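Long-range contacts in cupin type-2 domain-containing protein (PDB 1YHF), which is of unknown function but, as a small cupin-fold protein, may bind a metal or small ligand inside its beta barrel, as many cupins do: residues I24-L30 with F45-Q51; G69-I73 with L98-F104; E72-D76 with M90-H96. All blocks are in the same frame, centred on the assembly; numbering follows the deposited sequence.

Contact 1. Residues I24-L30 with F45-Q51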
# COMPACT_ATOMS: atom_id res chain seq x y z
N ILE A 24 7.59 -10.58 3.87
CA ILE A 24 7.37 -11.07 2.51
C ILE A 24 7.22 -12.59 2.60
O ILE A 24 8.07 -13.26 3.18
CB ILE A 24 8.55 -10.70 1.57
CG1 ILE A 24 8.59 -9.19 1.32
CG2 ILE A 24 8.44 -11.48 0.26
CD1 ILE A 24 9.93 -8.64 0.85
N GLU A 25 6.13 -13.14 2.07
CA GLU A 25 5.95 -14.60 2.13
C GLU A 25 5.86 -15.21 0.74
O GLU A 25 5.19 -14.66 -0.14
CB GLU A 25 4.72 -15.01 2.96
CG GLU A 25 4.61 -14.41 4.38
CD GLU A 25 5.64 -14.96 5.36
OE1 GLU A 25 6.21 -16.04 5.09
OE2 GLU A 25 5.88 -14.30 6.39
N GLN A 26 6.51 -16.37 0.57
CA GLN A 26 6.61 -17.05 -0.72
C GLN A 26 5.25 -17.16 -1.39
O GLN A 26 4.29 -17.68 -0.78
CB GLN A 26 7.24 -18.46 -0.58
CG GLN A 26 8.72 -18.47 -0.12
CD GLN A 26 9.40 -19.84 -0.30
OE1 GLN A 26 9.18 -20.54 -1.32
NE2 GLN A 26 10.25 -20.21 0.67
N ASP A 27 5.17 -16.64 -2.61
CA ASP A 27 3.98 -16.70 -3.48
C ASP A 27 2.67 -16.12 -2.90
O ASP A 27 1.57 -16.53 -3.29
CB ASP A 27 3.75 -18.14 -3.97
CG ASP A 27 4.93 -18.66 -4.75
OD1 ASP A 27 5.57 -17.85 -5.45
OD2 ASP A 27 5.21 -19.88 -4.65
N GLN A 28 2.82 -15.16 -1.99
CA GLN A 28 1.69 -14.62 -1.24
C GLN A 28 1.75 -13.12 -1.12
O GLN A 28 2.77 -12.49 -1.43
CB GLN A 28 1.65 -15.23 0.17
CG GLN A 28 1.16 -16.66 0.19
CD GLN A 28 1.47 -17.36 1.49
OE1 GLN A 28 0.62 -17.45 2.37
NE2 GLN A 28 2.70 -17.84 1.62
N MSE A 29 0.62 -12.57 -0.68
CA MSE A 29 0.44 -11.16 -0.41
C MSE A 29 -0.11 -11.07 0.99
O MSE A 29 -1.00 -11.83 1.37
CB MSE A 29 -0.54 -10.53 -1.40
CG MSE A 29 -0.76 -9.05 -1.14
SE MSE A 29 -1.82 -8.14 -2.50
CE MSE A 29 -3.59 -8.86 -2.01
N LEU A 30 0.45 -10.14 1.77
CA LEU A 30 0.09 -9.95 3.16
C LEU A 30 -0.25 -8.50 3.39
O LEU A 30 0.32 -7.60 2.77
CB LEU A 30 1.24 -10.29 4.11
CG LEU A 30 1.52 -11.70 4.59
CD1 LEU A 30 2.20 -12.53 3.52
CD2 LEU A 30 2.39 -11.66 5.87
N PHE A 45 1.44 -3.44 3.09
CA PHE A 45 1.36 -4.63 2.24
C PHE A 45 2.73 -5.26 2.07
O PHE A 45 3.75 -4.57 2.13
CB PHE A 45 0.92 -4.24 0.83
CG PHE A 45 -0.56 -4.08 0.66
CD1 PHE A 45 -1.38 -5.19 0.45
CD2 PHE A 45 -1.14 -2.81 0.66
CE1 PHE A 45 -2.76 -5.05 0.25
CE2 PHE A 45 -2.52 -2.65 0.48
CZ PHE A 45 -3.33 -3.78 0.26
N SER A 46 2.77 -6.56 1.82
CA SER A 46 3.93 -7.16 1.18
C SER A 46 3.43 -8.02 0.03
O SER A 46 2.44 -8.71 0.18
CB SER A 46 4.72 -8.01 2.18
OG SER A 46 4.06 -9.24 2.43
N LEU A 47 4.11 -7.98 -1.10
CA LEU A 47 3.83 -8.91 -2.20
C LEU A 47 5.11 -9.61 -2.54
O LEU A 47 6.14 -8.96 -2.70
CB LEU A 47 3.34 -8.15 -3.43
CG LEU A 47 1.92 -7.57 -3.50
CD1 LEU A 47 1.66 -6.42 -2.51
CD2 LEU A 47 1.62 -7.12 -4.92
N ASP A 48 5.08 -10.94 -2.69
CA ASP A 48 6.23 -11.65 -3.23
C ASP A 48 6.38 -11.31 -4.70
O ASP A 48 5.42 -10.88 -5.36
CB ASP A 48 6.08 -13.17 -3.07
CG ASP A 48 7.42 -13.93 -3.22
OD1 ASP A 48 8.50 -13.29 -3.13
OD2 ASP A 48 7.39 -15.16 -3.46
N LYS A 49 7.58 -11.53 -5.22
CA LYS A 49 7.90 -11.35 -6.63
C LYS A 49 6.86 -12.05 -7.51
O LYS A 49 6.50 -13.21 -7.26
CB LYS A 49 9.31 -11.89 -6.91
CG LYS A 49 9.70 -11.91 -8.38
CD LYS A 49 11.22 -11.98 -8.57
CE LYS A 49 11.75 -13.36 -8.23
NZ LYS A 49 13.25 -13.36 -8.15
N GLY A 50 6.36 -11.33 -8.52
CA GLY A 50 5.37 -11.89 -9.43
C GLY A 50 3.91 -11.75 -9.02
O GLY A 50 3.01 -12.06 -9.81
N GLN A 51 3.65 -11.28 -7.81
CA GLN A 51 2.28 -11.08 -7.37
C GLN A 51 1.73 -9.78 -7.97
O GLN A 51 2.50 -8.93 -8.41
CB GLN A 51 2.18 -11.11 -5.83
CG GLN A 51 2.66 -12.43 -5.20
CD GLN A 51 2.12 -13.66 -5.92
OE1 GLN A 51 2.89 -14.52 -6.38
NE2 GLN A 51 0.81 -13.73 -6.05
O HOH W 1 4.47 -11.31 0.75
O HOH W 2 5.74 -15.29 -5.92
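L30 pairs with S46, and M29 with L47, at the open end of an antiparallel beta hairpin made by strands 29-37 and 40-47 of the cupin fold. L30 and S46 are the hydrogen-bonded pair. L30 N reaches S46 O at 2.9 Å, and S46 N reaches L30 O at 2.8 Å. The side chains of M29 and L47 lie on one face of the sheet, those of L30 and S46 on the other.

The tight part centres on S46 and L47, which are buried. L47 CD1 lies 3.8 Å from CG of M29, a selenomethionine, and the two side chains run alongside each other. M29 SE also approaches the F45 ring obliquely, a Met-aromatic contact. On the other face L30 CB sits 3.4 Å from S46 OG. That hydroxyl is hydrogen-bonded to M23 O. It also accepts from a water at 2.7 Å, which links it to E25 N and Q28 O.

The loose part is the solvent side, where residues 25-28 make a type II turn beside the type II turn of residues 48-51. D48 N still gives a backbone bond to Q28 O, 3.1 Å long. A water lies between D27 OD1 and K49 O. The carboxylates of D27 and D48 come close despite their like charge. D48 holds CG anti to its own N (chi1 -162°), which carries its carboxylate to the turn. There D48 OD2 accepts a hydrogen bond from D27 N at 2.8 Å, almost straight at 172°, on the anti side of the carboxylate and 22° out of its plane.

Contact 2. Residues G69-I73 with L98-F104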
# COMPACT_ATOMS: atom_id res chain seq x y z
N GLY A 69 12.26 -3.32 -2.06
CA GLY A 69 12.05 -3.94 -3.38
C GLY A 69 11.69 -2.97 -4.49
O GLY A 69 12.07 -1.80 -4.47
N LEU A 70 10.95 -3.47 -5.47
CA LEU A 70 10.62 -2.69 -6.67
C LEU A 70 9.24 -3.06 -7.16
O LEU A 70 8.89 -4.23 -7.25
CB LEU A 70 11.66 -2.96 -7.79
CG LEU A 70 11.48 -2.19 -9.11
CD1 LEU A 70 11.75 -0.70 -8.92
CD2 LEU A 70 12.40 -2.73 -10.21
N ALA A 71 8.46 -2.05 -7.50
CA ALA A 71 7.08 -2.28 -7.90
C ALA A 71 6.85 -1.59 -9.22
O ALA A 71 7.36 -0.50 -9.44
CB ALA A 71 6.10 -1.72 -6.84
N GLU A 72 6.09 -2.24 -10.09
CA GLU A 72 5.65 -1.63 -11.32
C GLU A 72 4.22 -1.17 -11.18
O GLU A 72 3.30 -1.97 -10.95
CB GLU A 72 5.77 -2.59 -12.48
CG GLU A 72 5.56 -1.95 -13.83
CD GLU A 72 5.92 -2.91 -14.94
OE1 GLU A 72 5.25 -3.96 -15.06
OE2 GLU A 72 6.89 -2.63 -15.68
N ILE A 73 4.06 0.14 -11.30
CA ILE A 73 2.79 0.77 -11.11
C ILE A 73 2.27 1.26 -12.46
O ILE A 73 2.98 1.89 -13.22
CB ILE A 73 2.88 1.87 -10.02
CG1 ILE A 73 3.34 1.20 -8.70
CG2 ILE A 73 1.58 2.67 -9.91
CD1 ILE A 73 3.22 2.00 -7.48
N LEU A 98 -0.76 -2.76 -9.81
CA LEU A 98 0.57 -2.90 -9.23
C LEU A 98 1.10 -4.31 -9.48
O LEU A 98 0.39 -5.29 -9.24
CB LEU A 98 0.57 -2.58 -7.72
CG LEU A 98 0.04 -1.20 -7.22
CD1 LEU A 98 -1.49 -1.16 -7.04
CD2 LEU A 98 0.71 -0.77 -5.93
N TYR A 99 2.34 -4.42 -9.98
CA TYR A 99 2.97 -5.70 -10.21
C TYR A 99 4.30 -5.76 -9.46
O TYR A 99 5.11 -4.81 -9.53
CB TYR A 99 3.18 -5.95 -11.71
CG TYR A 99 3.97 -7.20 -12.03
CD1 TYR A 99 3.40 -8.46 -11.86
CD2 TYR A 99 5.28 -7.11 -12.49
CE1 TYR A 99 4.12 -9.61 -12.16
CE2 TYR A 99 6.00 -8.25 -12.80
CZ TYR A 99 5.42 -9.50 -12.63
OH TYR A 99 6.14 -10.63 -12.91
N ALA A 100 4.51 -6.84 -8.73
CA ALA A 100 5.73 -7.01 -7.95
C ALA A 100 6.87 -7.48 -8.86
O ALA A 100 7.06 -8.67 -9.08
CB ALA A 100 5.50 -8.01 -6.79
N VAL A 101 7.60 -6.53 -9.42
CA VAL A 101 8.81 -6.84 -10.20
C VAL A 101 9.79 -7.67 -9.38
O VAL A 101 10.35 -8.67 -9.87
CB VAL A 101 9.51 -5.56 -10.70
CG1 VAL A 101 10.76 -5.94 -11.53
CG2 VAL A 101 8.56 -4.74 -11.53
N GLU A 102 10.01 -7.24 -8.15
CA GLU A 102 10.68 -8.03 -7.13
C GLU A 102 9.69 -8.06 -5.98
O GLU A 102 8.71 -7.31 -6.01
CB GLU A 102 11.95 -7.34 -6.63
CG GLU A 102 12.84 -6.77 -7.70
CD GLU A 102 14.00 -5.99 -7.11
OE1 GLU A 102 13.99 -5.70 -5.89
OE2 GLU A 102 14.92 -5.65 -7.88
N ALA A 103 9.93 -8.91 -4.99
CA ALA A 103 9.16 -8.83 -3.75
C ALA A 103 9.25 -7.38 -3.26
O ALA A 103 10.32 -6.75 -3.33
CB ALA A 103 9.72 -9.79 -2.71
N PHE A 104 8.13 -6.82 -2.84
CA PHE A 104 8.17 -5.47 -2.30
C PHE A 104 7.21 -5.32 -1.12
O PHE A 104 6.31 -6.15 -0.93
CB PHE A 104 7.94 -4.44 -3.42
CG PHE A 104 6.49 -4.27 -3.86
CD1 PHE A 104 5.65 -3.38 -3.19
CD2 PHE A 104 5.99 -4.95 -4.97
CE1 PHE A 104 4.32 -3.18 -3.60
CE2 PHE A 104 4.67 -4.77 -5.39
CZ PHE A 104 3.82 -3.88 -4.69
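E72 and Y99 form the antiparallel hydrogen-bonded pair between strands 70-75 and 96-100, in the four-stranded sheet of the cupin fold. The short strand segments run 150° apart in direction. The second segment then turns through residues 100-103 and starts strand 104-111 of the other sheet.

Backbone contacts come first. E72 N reaches Y99 O at 2.8 Å, and Y99 N reaches E72 O at 2.8 Å. Both donors lie in the carbonyl plane of their acceptor. Beyond this pair the ladder loosens at A100, the centre of an inverse gamma turn. E102 N gives only a weak bond, 3.3 Å long, to L70 O. At the strand start G69, which has positive phi, touches the turn: G69 CA lies 3.3 Å from A103 O in a CA-H...O contact.

Apolar contacts lie on both faces. V101 uses its two methyls separately. V101 CG1 lies 3.8 Å from L70 CD2, and V101 CG2 lies 3.6 Å from E72 CB. On the buried face I73 CD1 meets L98 CD2 at 4.0 Å, with the two side chains alongside and pointing the same way.

A charged group sits at the outer side. E72 OE1 approaches the Y99 ring obliquely, while E72 OE2 makes a salt bridge with R81.

The ring contact joins the two sheets. F104 places CG between its backbone N and carbonyl carbon (chi1 78°), and one face of its ring is turned to A71, with I66 also touching both residues. A71 CB stands over the centre of that face, 3.6 Å from the F104 ring centroid and 8° off the normal, a CH-pi contact.

Contact 3. Residues E72-D76 with M90-H96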
# COMPACT_ATOMS: atom_id res chain seq x y z
N GLU A 72 6.09 -2.24 -10.09
CA GLU A 72 5.65 -1.63 -11.32
C GLU A 72 4.22 -1.17 -11.18
O GLU A 72 3.30 -1.97 -10.95
CB GLU A 72 5.77 -2.59 -12.48
CG GLU A 72 5.56 -1.95 -13.83
CD GLU A 72 5.92 -2.91 -14.94
OE1 GLU A 72 5.25 -3.96 -15.06
OE2 GLU A 72 6.89 -2.63 -15.68
N ILE A 73 4.06 0.14 -11.30
CA ILE A 73 2.79 0.77 -11.11
C ILE A 73 2.27 1.26 -12.46
O ILE A 73 2.98 1.89 -13.22
CB ILE A 73 2.88 1.87 -10.02
CG1 ILE A 73 3.34 1.20 -8.70
CG2 ILE A 73 1.58 2.67 -9.91
CD1 ILE A 73 3.22 2.00 -7.48
N THR A 74 1.03 0.91 -12.75
CA THR A 74 0.35 1.37 -13.95
C THR A 74 -0.71 2.35 -13.51
O THR A 74 -1.47 2.07 -12.57
CB THR A 74 -0.35 0.20 -14.67
OG1 THR A 74 0.62 -0.82 -14.92
CG2 THR A 74 -0.95 0.66 -15.99
N ILE A 75 -0.74 3.50 -14.17
CA ILE A 75 -1.77 4.49 -13.94
C ILE A 75 -2.33 4.82 -15.31
O ILE A 75 -1.63 5.37 -16.15
CB ILE A 75 -1.23 5.77 -13.23
CG1 ILE A 75 -0.62 5.42 -11.86
CG2 ILE A 75 -2.33 6.82 -13.09
CD1 ILE A 75 -0.03 6.63 -11.13
N ASP A 76 -3.59 4.45 -15.53
CA ASP A 76 -4.23 4.49 -16.86
C ASP A 76 -3.39 3.69 -17.86
O ASP A 76 -3.34 2.47 -17.79
CB ASP A 76 -4.44 5.93 -17.34
CG ASP A 76 -5.43 6.03 -18.50
OD1 ASP A 76 -6.15 5.05 -18.81
OD2 ASP A 76 -5.47 7.12 -19.12
N MSE A 90 -1.38 7.89 -6.91
CA MSE A 90 -2.21 7.41 -8.01
C MSE A 90 -3.55 8.13 -7.88
O MSE A 90 -4.27 7.93 -6.89
CB MSE A 90 -2.38 5.89 -7.93
CG MSE A 90 -1.08 5.15 -7.65
SE MSE A 90 -1.28 3.21 -7.59
CE MSE A 90 -2.39 3.05 -5.94
N PRO A 91 -3.88 8.98 -8.87
CA PRO A 91 -5.06 9.87 -8.77
C PRO A 91 -6.43 9.18 -8.72
O PRO A 91 -6.63 8.14 -9.36
CB PRO A 91 -4.93 10.75 -10.03
CG PRO A 91 -4.13 9.91 -10.99
CD PRO A 91 -3.14 9.18 -10.13
N ALA A 92 -7.34 9.77 -7.95
CA ALA A 92 -8.71 9.27 -7.79
C ALA A 92 -9.38 9.07 -9.14
O ALA A 92 -9.20 9.88 -10.05
CB ALA A 92 -9.54 10.24 -6.93
N GLY A 93 -10.13 7.98 -9.27
CA GLY A 93 -10.96 7.76 -10.45
C GLY A 93 -10.25 7.28 -11.71
O GLY A 93 -10.90 7.05 -12.73
N ILE A 94 -8.93 7.14 -11.63
CA ILE A 94 -8.11 6.68 -12.76
C ILE A 94 -7.66 5.25 -12.46
O ILE A 94 -7.14 4.98 -11.35
CB ILE A 94 -6.87 7.61 -13.00
CG1 ILE A 94 -7.29 9.07 -13.18
CG2 ILE A 94 -6.03 7.12 -14.21
CD1 ILE A 94 -8.01 9.34 -14.48
N PRO A 95 -7.90 4.31 -13.40
CA PRO A 95 -7.46 2.94 -13.16
C PRO A 95 -5.96 2.82 -12.90
O PRO A 95 -5.15 3.49 -13.54
CB PRO A 95 -7.88 2.20 -14.45
CG PRO A 95 -9.03 2.99 -14.97
CD PRO A 95 -8.63 4.42 -14.68
N HIS A 96 -5.62 1.97 -11.94
CA HIS A 96 -4.24 1.64 -11.60
C HIS A 96 -4.10 0.17 -11.27
O HIS A 96 -5.08 -0.52 -10.94
CB HIS A 96 -3.70 2.52 -10.45
CG HIS A 96 -4.62 2.63 -9.27
ND1 HIS A 96 -4.84 1.59 -8.38
CD2 HIS A 96 -5.36 3.67 -8.81
CE1 HIS A 96 -5.68 1.98 -7.45
NE2 HIS A 96 -6.02 3.24 -7.69
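I75, M90 and D76 have the most surface buried in this contact, which sets strand 70-75 against the PxGxxH segment of the second cupin motif, residues 91-96. I75 is gripped by its two branches. I75 CD1 reaches M90 CG at 3.9 Å. I75 CG2 faces P91 CD at 3.9 Å and I94 CG2 also at 3.9 Å. This spread follows from chi1 of -60°, which puts CG1 anti to the carbonyl carbon and CG2 anti to the N.

M90, a selenomethionine, bends at chi3 (-67°). M90 SE meets I73 CG2 at 3.7 Å, with the two side chains about at right angles. M90 CE then lies over the centre of one H96 ring face, 3.7 Å above the plane.

D76 closes the exposed end. D76 N bonds to P95 O at 2.7 Å, nearly straight at 175°. D76 CB rests on I94 CG2 at 3.7 Å. One residue in, I75 and H96 form an antiparallel non-hydrogen-bonded pair, and T74 O approaches H96 CA at 3.0 Å.

The contact thus joins the end of strand 70-75 to the 90-96 segment through apolar side chains and one short backbone bond. In many cupins the histidine of this motif is a metal ligand. The ring of H96, with M90 CE over one face and H56 edge-to-face, is consistent with such a site, though metal binding here is not established.

In the fold
Contact 1 closes before contact 2 opens, while contacts 2 and 3 start from the same strand. The centres of contacts 1 and 2 are about 10 Å apart and they touch: G50 N meets A100 O at 2.8 Å, and L47 N meets F104 O at 2.9 Å. The turn at G50 thus meets strand 96-100, and L47 of the hairpin meets strand 104-111. Contacts 2 and 3 share E72 and I73 on strand 70-75, with centres about 15 Å apart, and both use its pairing with strand 96-100. Contacts 1 and 3 do not touch, and their centres are about 20 Å apart. Contact 3 carries H96, next to H56, where a cupin metal site would be expected.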